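Cellulosomal scaffoldin (Acetivibrio cellulolyticus, PDB 3ZUC) binds crystalline cellulose through the family 3b carbohydrate-binding module described here, one domain of a much longer cellulosome scaffoldin that probably also carries endoglucanase activity. Local coordinates at residues F11-T15 against S125-S129; L43-V49 against A83-I89; V49-Q55 against K112-Y118; F57-P63 against I104-F110. All coordinates share one frame; numbering follows the deposited sequence. Where two conformers were deposited one is given.

The module is a β-sandwich, and the four contacts join its two sheets, their loops and a calcium site. Interaction 2 pairs two strands of one sheet and interaction 4 pairs two of the other; the sheets meet, among other places, where Phe-47 CZ lies 3.7 Å from Phe-110 CE2. Interaction 3, centred about 13 Å from the centre of interaction 2, shares Val-49 with it, and both reach the calcium ion, interaction 3 through Asp-50 and interaction 2 through Thr-48. Interaction 1 touches interaction 2 through a probable hydrogen bond of 2.8 Å between Ser-125 OG and Tyr-46 N. Trp-115 of interaction 3 packs on Trp-58 of interaction 4, CZ2 to CH2 3.9 Å.

Interaction 1. Residues F11-T15 against S125-S129; sequences FNAGT and SFNSS
Asn-12, at the end of strand 6-12, passes Asn-127 with their CA atoms 6.3 Å apart, and beyond the turn Thr-15 CA comes within 5.7 Å of Ser-128 CA. This is a strand end of one sheet of the β-sandwich meeting the irregular loop between strands 118-119 and 134-135, and the join is made by an amide and a water in place of β pairing. The backbone N of Asn-127 gives Asn-12 OD1 a nearly straight hydrogen bond (2.9 Å, 170°). A water then spans the two backbones, accepting from Asn-12 N at 2.9 Å and donating to Asn-127 O at 2.7 Å. The other end of the amide, Asn-12 ND2, is bonded to Tyr-45 OH of the opposite sheet, which fixes the rotation of the group. Phe-126 has CG anti to its own backbone nitrogen (chi1 179°), which carries the ring across the Asn-12 side chain at roughly a right angle, CD1 3.6 Å from Asn-12 CG. The far edge of that ring meets the turn, with CZ 3.7 Å from Thr-15 O. Within 125-129, Asn-127 OD1 accepts from Ser-129 N at 2.9 Å, in the carbonyl plane, closing an Asx turn.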
# COMPACT_ATOMS: atom_id res chain seq x y z
N PHE A 11 7.84 3.97 -1.41
CA PHE A 11 9.08 3.57 -0.74
C PHE A 11 8.74 3.18 0.69
O PHE A 11 7.63 3.41 1.17
CB PHE A 11 10.20 4.63 -0.81
CG PHE A 11 10.02 5.87 0.05
CD1 PHE A 11 9.13 6.86 -0.30
CD2 PHE A 11 10.80 6.06 1.17
CE1 PHE A 11 9.00 8.03 0.44
CE2 PHE A 11 10.69 7.22 1.93
CZ PHE A 11 9.80 8.21 1.56
N ASN A 12 9.70 2.55 1.35
CA ASN A 12 9.58 2.15 2.74
C ASN A 12 10.26 3.17 3.64
O ASN A 12 11.45 3.46 3.45
CB ASN A 12 10.26 0.79 2.96
CG ASN A 12 9.51 -0.36 2.32
OD1 ASN A 12 9.73 -0.70 1.15
ND2 ASN A 12 8.57 -0.93 3.06
N ALA A 13 9.55 3.71 4.63
CA ALA A 13 10.15 4.75 5.48
C ALA A 13 11.19 4.23 6.44
O ALA A 13 12.04 4.99 6.89
CB ALA A 13 9.10 5.52 6.26
N GLY A 14 11.09 2.94 6.79
CA GLY A 14 12.04 2.23 7.63
C GLY A 14 12.46 0.97 6.91
O GLY A 14 11.62 0.21 6.42
N THR A 15 13.77 0.74 6.83
CA THR A 15 14.29 -0.33 6.01
C THR A 15 15.15 -1.35 6.77
O THR A 15 15.92 -2.08 6.16
CB THR A 15 15.07 0.21 4.81
OG1 THR A 15 16.09 1.08 5.30
CG2 THR A 15 14.16 0.94 3.83
N SER A 125 7.00 -6.92 -1.65
CA SER A 125 6.84 -5.49 -1.90
C SER A 125 7.93 -4.60 -1.30
O SER A 125 7.93 -3.39 -1.55
CB SER A 125 5.48 -5.01 -1.39
OG SER A 125 4.40 -5.62 -2.06
N PHE A 126 8.83 -5.15 -0.49
CA PHE A 126 9.81 -4.33 0.22
C PHE A 126 10.87 -3.79 -0.72
O PHE A 126 11.43 -4.52 -1.54
CB PHE A 126 10.49 -5.19 1.29
CG PHE A 126 11.55 -4.48 2.10
CD1 PHE A 126 11.24 -3.41 2.91
CD2 PHE A 126 12.85 -4.96 2.11
CE1 PHE A 126 12.19 -2.80 3.70
CE2 PHE A 126 13.82 -4.36 2.91
CZ PHE A 126 13.49 -3.28 3.71
N ASN A 127 11.17 -2.50 -0.56
CA ASN A 127 12.23 -1.85 -1.30
C ASN A 127 13.31 -1.46 -0.30
O ASN A 127 13.14 -0.56 0.51
CB ASN A 127 11.68 -0.64 -2.05
CG ASN A 127 12.70 -0.07 -2.98
OD1 ASN A 127 13.88 -0.03 -2.65
ND2 ASN A 127 12.28 0.37 -4.15
N SER A 128 14.43 -2.19 -0.33
CA SER A 128 15.47 -1.98 0.65
C SER A 128 16.30 -0.70 0.39
O SER A 128 17.06 -0.29 1.27
CB SER A 128 16.40 -3.19 0.70
OG SER A 128 17.20 -3.21 -0.46
N SER A 129 16.16 -0.10 -0.79
CA SER A 129 17.11 0.90 -1.29
C SER A 129 16.54 2.30 -1.53
O SER A 129 17.26 3.29 -1.43
CB SER A 129 17.74 0.37 -2.60
OG SER A 129 18.15 1.43 -3.43
O HOH W 1 12.25 1.99 0.18

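Interaction 2. Residues L43-V49 against A83-I89; sequences LHYYFTV and ADQYLEI. With CA (calcium ion), chain B; EDO (1,2-ethanediol), chain C.
His-44 and its cross-strand neighbours Tyr-86 and Glu-88 share one face of an antiparallel pair of strands, and the imidazole ties them together. Starting at the root, His-44 CB lies 3.8 Å from Leu-87 O. Beyond CG the ring stacks face to face on Tyr-86, tilted 29°, centroids 4.2 Å apart. Its CD2 lies against Glu-88 CG, while CE1, 3.4 Å from Tyr-86 CE2, also faces O1 of a 1,2-ethanediol at the ring edge. On one side ND1 donates to Tyr-46 OH at 2.8 Å, in the ring plane. On the other, NE2 donates to Glu-88 OE1 at 2.7 Å, using the anti lone pair of a carboxylate turned only 13° from the imidazole. With both nitrogens donating, the ring is fixed in rotation and would tend to be positively charged. Tyr-46 OH also shares a 2.6 Å hydrogen bond with O2 of the ethanediol, probably from the crystallisation liquor, which Glu-152 holds as well.

Toward the calcium end the pairing breaks into a classic β bulge: Phe-47 O accepts from both Asp-84 N (2.9 Å) and Gln-85 N. Beyond it Asp-84 OD1 takes Val-49 N on its syn lone pair, next to Thr-48, which binds calcium through O and OG1.

Strand 83-91 is flanked by 69-80, and strand 42-47 by 140-143. Leu-43, Phe-47, Leu-87 and Ile-89 point inward to the opposite sheet, reaching strands 24-30, 55-61 and 102-112.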
# COMPACT_ATOMS: atom_id res chain seq x y z
N LEU A 43 -5.12 -0.48 -2.40
CA LEU A 43 -3.69 -0.69 -2.56
C LEU A 43 -3.30 -1.98 -1.85
O LEU A 43 -3.84 -2.27 -0.79
CB LEU A 43 -2.87 0.46 -1.94
CG LEU A 43 -3.30 1.86 -2.33
CD1 LEU A 43 -2.59 2.90 -1.49
CD2 LEU A 43 -3.06 2.10 -3.81
N HIS A 44 -2.35 -2.74 -2.41
CA HIS A 44 -1.80 -3.91 -1.73
C HIS A 44 -0.29 -3.80 -1.51
O HIS A 44 0.46 -3.38 -2.40
CB HIS A 44 -2.02 -5.21 -2.52
CG HIS A 44 -3.43 -5.66 -2.60
ND1 HIS A 44 -3.79 -6.78 -3.33
CD2 HIS A 44 -4.55 -5.17 -2.05
CE1 HIS A 44 -5.10 -6.95 -3.23
NE2 HIS A 44 -5.59 -5.99 -2.46
N TYR A 45 0.12 -4.28 -0.35
CA TYR A 45 1.52 -4.47 0.02
C TYR A 45 1.69 -5.94 0.43
O TYR A 45 1.03 -6.38 1.39
CB TYR A 45 1.92 -3.54 1.16
CG TYR A 45 3.38 -3.60 1.52
CD1 TYR A 45 3.86 -4.52 2.44
CD2 TYR A 45 4.31 -2.75 0.92
CE1 TYR A 45 5.22 -4.59 2.76
CE2 TYR A 45 5.65 -2.81 1.21
CZ TYR A 45 6.11 -3.73 2.14
OH TYR A 45 7.46 -3.72 2.43
N TYR A 46 2.53 -6.67 -0.28
CA TYR A 46 2.70 -8.12 -0.12
C TYR A 46 3.95 -8.44 0.69
O TYR A 46 5.02 -7.85 0.47
CB TYR A 46 2.84 -8.76 -1.51
CG TYR A 46 1.62 -8.61 -2.38
CD1 TYR A 46 0.57 -9.52 -2.28
CD2 TYR A 46 1.49 -7.56 -3.28
CE1 TYR A 46 -0.56 -9.41 -3.05
CE2 TYR A 46 0.35 -7.44 -4.05
CZ TYR A 46 -0.68 -8.35 -3.94
OH TYR A 46 -1.79 -8.22 -4.75
N PHE A 47 3.83 -9.41 1.59
CA PHE A 47 4.92 -9.72 2.48
C PHE A 47 4.80 -11.14 3.02
O PHE A 47 3.76 -11.79 2.87
CB PHE A 47 4.97 -8.68 3.64
CG PHE A 47 3.75 -8.67 4.53
CD1 PHE A 47 2.58 -8.02 4.16
CD2 PHE A 47 3.77 -9.30 5.78
CE1 PHE A 47 1.47 -8.01 4.99
CE2 PHE A 47 2.68 -9.28 6.61
CZ PHE A 47 1.52 -8.63 6.22
N THR A 48 5.86 -11.60 3.67
CA THR A 48 5.81 -12.80 4.49
C THR A 48 5.78 -12.38 5.96
O THR A 48 6.62 -11.57 6.39
CB THR A 48 6.96 -13.78 4.24
OG1 THR A 48 8.18 -13.15 4.61
CG2 THR A 48 7.01 -14.22 2.79
N VAL A 49 4.81 -12.87 6.70
CA VAL A 49 4.55 -12.37 8.04
C VAL A 49 5.61 -12.74 9.08
O VAL A 49 5.76 -12.02 10.06
CB VAL A 49 3.12 -12.80 8.48
CG1 VAL A 49 3.01 -14.30 8.72
CG2 VAL A 49 2.62 -12.02 9.68
N ALA A 83 5.48 -13.74 -0.45
CA ALA A 83 4.13 -13.29 -0.14
C ALA A 83 3.29 -14.42 0.45
O ALA A 83 2.80 -15.30 -0.27
CB ALA A 83 3.46 -12.76 -1.42
N ASP A 84 3.09 -14.37 1.77
CA ASP A 84 2.08 -15.19 2.41
C ASP A 84 0.89 -14.37 2.91
O ASP A 84 -0.13 -14.96 3.25
CB ASP A 84 2.63 -16.16 3.46
CG ASP A 84 3.35 -15.51 4.60
OD1 ASP A 84 3.02 -14.38 5.00
OD2 ASP A 84 4.34 -16.13 5.07
N GLN A 85 0.98 -13.04 2.86
CA GLN A 85 -0.10 -12.14 3.23
C GLN A 85 -0.02 -10.88 2.41
O GLN A 85 1.02 -10.57 1.83
CB GLN A 85 -0.05 -11.75 4.73
CG GLN A 85 -0.14 -12.93 5.66
CD GLN A 85 -0.51 -12.57 7.07
OE1 GLN A 85 -0.97 -11.46 7.36
NE2 GLN A 85 -0.38 -13.54 7.96
N TYR A 86 -1.11 -10.12 2.41
CA TYR A 86 -1.05 -8.74 1.96
C TYR A 86 -1.85 -7.84 2.88
O TYR A 86 -2.87 -8.23 3.46
CB TYR A 86 -1.49 -8.57 0.50
CG TYR A 86 -2.88 -9.03 0.13
CD1 TYR A 86 -3.10 -10.33 -0.28
CD2 TYR A 86 -3.97 -8.17 0.11
CE1 TYR A 86 -4.35 -10.76 -0.72
CE2 TYR A 86 -5.23 -8.60 -0.31
CZ TYR A 86 -5.41 -9.89 -0.73
OH TYR A 86 -6.66 -10.32 -1.18
N LEU A 87 -1.36 -6.61 2.99
CA LEU A 87 -2.12 -5.47 3.49
C LEU A 87 -2.94 -4.93 2.35
O LEU A 87 -2.41 -4.70 1.26
CB LEU A 87 -1.13 -4.41 3.96
CG LEU A 87 -1.70 -3.01 4.21
CD1 LEU A 87 -2.64 -2.96 5.38
CD2 LEU A 87 -0.57 -2.00 4.35
N GLU A 88 -4.22 -4.68 2.59
CA GLU A 88 -5.09 -4.00 1.65
C GLU A 88 -5.54 -2.68 2.28
O GLU A 88 -6.17 -2.67 3.35
CB GLU A 88 -6.32 -4.84 1.30
CG GLU A 88 -7.25 -4.15 0.32
CD GLU A 88 -8.28 -5.11 -0.24
OE1 GLU A 88 -7.96 -5.89 -1.16
OE2 GLU A 88 -9.42 -5.11 0.25
N ILE A 89 -5.18 -1.57 1.64
CA ILE A 89 -5.56 -0.24 2.06
C ILE A 89 -6.76 0.21 1.25
O ILE A 89 -6.80 0.03 0.03
CB ILE A 89 -4.39 0.74 1.86
CG1 ILE A 89 -3.20 0.35 2.74
CG2 ILE A 89 -4.82 2.17 2.13
CD1 ILE A 89 -1.93 1.10 2.43
CA CA B . 9.01 -11.25 5.78
C1 EDO C . -5.11 -10.77 -4.83
O1 EDO C . -5.30 -9.40 -5.16
C2 EDO C . -3.70 -10.99 -4.32
O2 EDO C . -2.74 -10.59 -5.31
O HOH W 2 8.10 -9.24 6.89

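Interaction 3. Residues V49-Q55 against K112-Y118; sequences VDGDKAQ and KSDWTNY. With CA (calcium ion), chain B.
Lys-112 NZ is received by a ring of carbonyl oxygens: it donates to Val-49 O at 2.8 Å, to Gly-51 O at 2.9 Å, where it sits on a lone pair, and to Asn-117 O of its own segment at 3.0 Å, coming from above that carbonyl plane. Asp-50 O is also close, but badly angled for a bond. From CG outward the lysine chain is fully extended (chi4 -176°), delivering the ammonium into the loop at 49-51, whose carbonyl dipoles would probably favour the cation.

Further out, Lys-53 bends to bring NZ 2.7 Å from Asp-114 OD2, a salt bridge on the syn lone pair. The other oxygen, Asp-114 OD1, is fixed by Thr-116, whose OG1 (2.7 Å) and backbone N reach it from the same face, the latter bond making an Asx turn. A water links Lys-53 and Thr-116: it accepts from Lys-53 NZ and donates to Thr-116 OG1. Between the backbones, Ser-113 N donates to Ala-54 O at 2.8 Å, just as the 112-115 type I turn begins.

Lys-112 CE rests 3.5 Å above the ring of Tyr-118, toward its rim, while its CB and CG lie along Lys-53 CB and beside Gln-55 CG.

At the other end Asp-50 OD2 binds the calcium ion at 2.3 Å. With Thr-48, Asn-119, Asp-122, Asp-123 and a water it makes up the calcium site characteristic of family 3 carbohydrate-binding modules, built where these loops converge.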
# COMPACT_ATOMS: atom_id res chain seq x y z
N VAL A 49 4.81 -12.87 6.70
CA VAL A 49 4.55 -12.37 8.04
C VAL A 49 5.61 -12.74 9.08
O VAL A 49 5.76 -12.02 10.06
CB VAL A 49 3.12 -12.80 8.48
CG1 VAL A 49 3.01 -14.30 8.72
CG2 VAL A 49 2.62 -12.02 9.68
N ASP A 50 6.32 -13.85 8.87
CA ASP A 50 7.37 -14.29 9.81
C ASP A 50 6.81 -14.46 11.23
O ASP A 50 7.30 -13.86 12.19
CB ASP A 50 8.55 -13.32 9.80
CG ASP A 50 9.24 -13.28 8.47
OD1 ASP A 50 9.71 -14.36 8.05
OD2 ASP A 50 9.33 -12.21 7.86
N GLY A 51 5.78 -15.31 11.33
CA GLY A 51 5.08 -15.52 12.58
C GLY A 51 3.76 -14.76 12.56
O GLY A 51 3.72 -13.56 12.77
N ASP A 52 2.68 -15.47 12.26
CA ASP A 52 1.37 -14.85 12.10
C ASP A 52 0.86 -14.41 13.48
O ASP A 52 0.92 -15.14 14.45
CB ASP A 52 0.39 -15.84 11.47
CG ASP A 52 -0.93 -15.22 11.02
OD1 ASP A 52 -0.99 -14.01 10.81
OD2 ASP A 52 -1.91 -16.00 10.86
N LYS A 53 0.38 -13.17 13.53
CA LYS A 53 -0.24 -12.58 14.70
C LYS A 53 -1.29 -11.61 14.18
O LYS A 53 -1.24 -11.18 13.02
CB LYS A 53 0.76 -11.79 15.55
CG LYS A 53 1.94 -12.61 16.05
CD LYS A 53 1.53 -13.61 17.13
CE LYS A 53 2.60 -14.62 17.47
NZ LYS A 53 3.88 -13.98 17.90
N ALA A 54 -2.26 -11.26 15.01
CA ALA A 54 -3.14 -10.14 14.71
C ALA A 54 -2.25 -8.95 14.32
O ALA A 54 -1.23 -8.73 14.98
CB ALA A 54 -3.97 -9.78 15.94
N GLN A 55 -2.62 -8.23 13.26
CA GLN A 55 -1.91 -7.04 12.83
C GLN A 55 -2.86 -5.86 12.74
O GLN A 55 -4.06 -6.03 12.51
CB GLN A 55 -1.25 -7.29 11.47
CG GLN A 55 -0.10 -8.30 11.60
CD GLN A 55 0.28 -8.86 10.25
OE1 GLN A 55 -0.49 -9.68 9.68
NE2 GLN A 55 1.39 -8.47 9.72
N LYS A 112 2.44 -6.15 14.57
CA LYS A 112 1.77 -7.27 15.21
C LYS A 112 1.30 -6.88 16.60
O LYS A 112 1.86 -6.00 17.26
CB LYS A 112 2.74 -8.44 15.32
CG LYS A 112 3.24 -8.91 13.97
CD LYS A 112 4.25 -10.05 14.11
CE LYS A 112 4.87 -10.34 12.77
NZ LYS A 112 5.78 -11.51 12.81
N SER A 113 0.28 -7.58 17.08
CA SER A 113 -0.34 -7.25 18.37
C SER A 113 0.62 -7.34 19.54
O SER A 113 0.43 -6.63 20.53
CB SER A 113 -1.53 -8.15 18.61
OG SER A 113 -1.08 -9.49 18.62
N ASP A 114 1.61 -8.23 19.44
CA ASP A 114 2.61 -8.45 20.47
C ASP A 114 3.93 -7.76 20.14
O ASP A 114 4.90 -7.94 20.89
CB ASP A 114 2.80 -9.94 20.74
CG ASP A 114 3.25 -10.74 19.53
OD1 ASP A 114 3.55 -10.13 18.48
OD2 ASP A 114 3.29 -11.99 19.67
N TRP A 115 3.96 -6.96 19.07
CA TRP A 115 5.14 -6.18 18.70
C TRP A 115 6.36 -7.03 18.40
O TRP A 115 7.48 -6.54 18.41
CB TRP A 115 5.38 -5.02 19.70
CG TRP A 115 4.29 -4.00 19.53
CD1 TRP A 115 3.06 -3.99 20.12
CD2 TRP A 115 4.31 -2.91 18.63
NE1 TRP A 115 2.31 -2.93 19.64
CE2 TRP A 115 3.07 -2.26 18.71
CE3 TRP A 115 5.27 -2.42 17.75
CZ2 TRP A 115 2.78 -1.12 17.97
CZ3 TRP A 115 4.98 -1.30 17.01
CH2 TRP A 115 3.74 -0.67 17.12
N THR A 116 6.13 -8.28 18.03
CA THR A 116 7.23 -9.14 17.61
C THR A 116 7.68 -8.83 16.17
O THR A 116 7.00 -8.14 15.40
CB THR A 116 6.86 -10.63 17.79
OG1 THR A 116 5.67 -10.93 17.04
CG2 THR A 116 6.68 -10.97 19.28
N ASN A 117 8.86 -9.31 15.81
CA ASN A 117 9.51 -8.86 14.60
C ASN A 117 9.01 -9.50 13.31
O ASN A 117 8.58 -10.66 13.28
CB ASN A 117 11.01 -9.07 14.69
CG ASN A 117 11.68 -8.12 15.67
OD1 ASN A 117 11.20 -7.03 15.93
ND2 ASN A 117 12.79 -8.56 16.23
N TYR A 118 9.14 -8.72 12.25
CA TYR A 118 9.14 -9.13 10.87
C TYR A 118 10.58 -9.26 10.35
O TYR A 118 11.49 -8.63 10.89
CB TYR A 118 8.48 -8.05 10.01
CG TYR A 118 7.04 -7.76 10.30
CD1 TYR A 118 6.03 -8.53 9.76
CD2 TYR A 118 6.67 -6.69 11.09
CE1 TYR A 118 4.69 -8.24 9.98
CE2 TYR A 118 5.35 -6.39 11.32
CZ TYR A 118 4.35 -7.16 10.75
OH TYR A 118 3.04 -6.84 11.02
CA CA B . 9.01 -11.25 5.78
O HOH W 3 8.23 -12.84 14.87
O HOH W 4 5.54 -13.16 15.59
O HOH W 2 8.10 -9.24 6.89

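Interaction 4. Residues F57-P63 against I104-F110; sequences FWCDWSP and IEVQGRF
Asp-60 OD2 is gripped twice, by Arg-109 NE at 2.8 Å and by a water that donates at 2.7 Å and also accepts from Gln-107 NE2. Its partner OD1 takes Arg-109 NH2 at 2.9 Å, so the salt bridge is side-on and two-pronged, both bonds on syn lone pairs and the carboxylate only 7° from the guanidinium plane. Arg-109 is modelled in two conformers; these bonds and its Trp-58 contact describe one. A bend at chi3 (-67°) turns the arginine back over Trp-58, the guanidinium face almost parallel to the indole (10°), NH1 3.6 Å from CE3.

Asp-60 is offered at this spot by a classic β bulge in edge strand 55-61: Gln-107 O accepts from Asp-60 N at 2.9 Å and, weakly, from Trp-61 N at 3.3 Å. In scaffoldin-type family 3 modules aromatic rings and an Asp-Arg pair together form a flat strip thought to lie on cellulose; Trp-58, Asp-60 and Arg-109 are consistent with such a strip.

Past the bulge Ser-62 OG donates to Glu-105 O at 2.8 Å. On the inner face the Phe-57 ring lies against Gly-108, CE1 3.8 Å from CA, and continues inward onto Leu-87 and Ile-89 of the opposite sheet.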
# COMPACT_ATOMS: atom_id res chain seq x y z
N PHE A 57 -3.01 -1.84 10.98
CA PHE A 57 -2.51 -0.76 10.14
C PHE A 57 -3.01 0.58 10.69
O PHE A 57 -4.18 0.72 11.02
CB PHE A 57 -3.04 -0.94 8.71
CG PHE A 57 -2.70 0.21 7.78
CD1 PHE A 57 -1.46 0.31 7.21
CD2 PHE A 57 -3.63 1.20 7.51
CE1 PHE A 57 -1.16 1.35 6.35
CE2 PHE A 57 -3.32 2.25 6.65
CZ PHE A 57 -2.08 2.33 6.08
N TRP A 58 -2.09 1.55 10.70
CA TRP A 58 -2.42 2.92 11.01
C TRP A 58 -1.99 3.79 9.84
O TRP A 58 -0.87 3.69 9.37
CB TRP A 58 -1.68 3.39 12.26
CG TRP A 58 -1.94 2.57 13.49
CD1 TRP A 58 -2.95 2.70 14.39
CD2 TRP A 58 -1.14 1.47 13.96
NE1 TRP A 58 -2.83 1.74 15.39
CE2 TRP A 58 -1.73 0.98 15.13
CE3 TRP A 58 0.01 0.84 13.48
CZ2 TRP A 58 -1.20 -0.10 15.85
CZ3 TRP A 58 0.53 -0.22 14.19
CH2 TRP A 58 -0.07 -0.68 15.36
N CYS A 59 -2.88 4.66 9.38
CA CYS A 59 -2.47 5.74 8.48
C CYS A 59 -2.13 6.93 9.36
O CYS A 59 -2.99 7.45 10.07
CB CYS A 59 -3.57 6.08 7.49
SG CYS A 59 -3.08 7.46 6.40
N ASP A 60 -0.87 7.32 9.36
CA ASP A 60 -0.44 8.46 10.15
C ASP A 60 -0.74 9.78 9.46
O ASP A 60 -1.03 10.78 10.13
CB ASP A 60 1.03 8.35 10.48
CG ASP A 60 1.33 7.15 11.34
OD1 ASP A 60 0.55 6.82 12.26
OD2 ASP A 60 2.36 6.51 11.09
N TRP A 61 -0.70 9.79 8.14
CA TRP A 61 -0.92 11.02 7.42
C TRP A 61 -1.31 10.73 5.98
O TRP A 61 -0.67 9.92 5.28
CB TRP A 61 0.33 11.91 7.45
CG TRP A 61 0.20 13.07 6.52
CD1 TRP A 61 -0.62 14.14 6.64
CD2 TRP A 61 0.93 13.24 5.30
NE1 TRP A 61 -0.46 14.97 5.55
CE2 TRP A 61 0.49 14.44 4.72
CE3 TRP A 61 1.90 12.49 4.65
CZ2 TRP A 61 0.99 14.90 3.50
CZ3 TRP A 61 2.40 12.95 3.45
CH2 TRP A 61 1.95 14.14 2.89
N SER A 62 -2.33 11.44 5.53
CA SER A 62 -2.63 11.59 4.13
C SER A 62 -3.38 12.91 3.98
O SER A 62 -4.20 13.24 4.83
CB SER A 62 -3.54 10.48 3.62
OG SER A 62 -3.82 10.62 2.24
N PRO A 63 -3.16 13.63 2.86
CA PRO A 63 -3.95 14.84 2.65
C PRO A 63 -5.47 14.62 2.67
O PRO A 63 -6.23 15.55 2.92
CB PRO A 63 -3.48 15.31 1.26
CG PRO A 63 -2.13 14.75 1.09
CD PRO A 63 -2.13 13.46 1.83
N ILE A 104 -1.48 12.61 -4.15
CA ILE A 104 -1.58 12.54 -2.71
C ILE A 104 -0.63 11.47 -2.19
O ILE A 104 -0.37 10.46 -2.84
CB ILE A 104 -2.99 12.21 -2.22
CG1 ILE A 104 -3.50 10.91 -2.83
CG2 ILE A 104 -3.94 13.39 -2.50
CD1 ILE A 104 -4.75 10.35 -2.16
N GLU A 105 -0.13 11.69 -0.98
CA GLU A 105 0.65 10.69 -0.26
C GLU A 105 -0.26 9.93 0.71
O GLU A 105 -1.23 10.48 1.24
CB GLU A 105 1.79 11.36 0.53
CG GLU A 105 2.85 12.03 -0.37
CD GLU A 105 4.07 12.58 0.36
OE1 GLU A 105 4.68 11.87 1.17
OE2 GLU A 105 4.47 13.72 0.05
N VAL A 106 0.10 8.67 0.96
CA VAL A 106 -0.53 7.84 1.97
C VAL A 106 0.61 7.21 2.77
O VAL A 106 1.36 6.40 2.24
CB VAL A 106 -1.40 6.76 1.34
CG1 VAL A 106 -2.01 5.91 2.41
CG2 VAL A 106 -2.48 7.39 0.47
N GLN A 107 0.74 7.61 4.03
CA GLN A 107 1.86 7.21 4.87
C GLN A 107 1.32 6.43 6.07
O GLN A 107 0.50 6.95 6.83
CB GLN A 107 2.59 8.46 5.36
CG GLN A 107 3.72 8.20 6.32
CD GLN A 107 4.57 9.43 6.49
OE1 GLN A 107 4.93 10.08 5.51
NE2 GLN A 107 4.90 9.77 7.73
N GLY A 108 1.66 5.14 6.11
CA GLY A 108 1.16 4.23 7.14
C GLY A 108 2.22 3.36 7.81
O GLY A 108 3.35 3.28 7.33
N ARG A 109 1.87 2.76 8.96
CA ARG A 109 2.69 1.71 9.58
C ARG A 109 1.77 0.52 9.81
O ARG A 109 0.55 0.67 9.92
CB ARG A 109 3.32 2.13 10.96
CG ARG A 109 4.21 3.37 10.91
CD ARG A 109 4.38 3.94 12.32
NE ARG A 109 3.11 4.46 12.79
CZ ARG A 109 2.36 3.97 13.77
NH1 ARG A 109 2.76 2.96 14.54
NH2 ARG A 109 1.18 4.54 13.96
N PHE A 110 2.36 -0.66 9.96
CA PHE A 110 1.66 -1.78 10.56
C PHE A 110 2.60 -2.61 11.42
O PHE A 110 3.82 -2.60 11.26
CB PHE A 110 0.89 -2.62 9.53
CG PHE A 110 1.69 -3.34 8.46
CD1 PHE A 110 1.92 -2.74 7.22
CD2 PHE A 110 2.08 -4.66 8.64
CE1 PHE A 110 2.53 -3.44 6.20
CE2 PHE A 110 2.69 -5.36 7.60
CZ PHE A 110 2.90 -4.76 6.39
O HOH W 5 4.36 7.72 9.75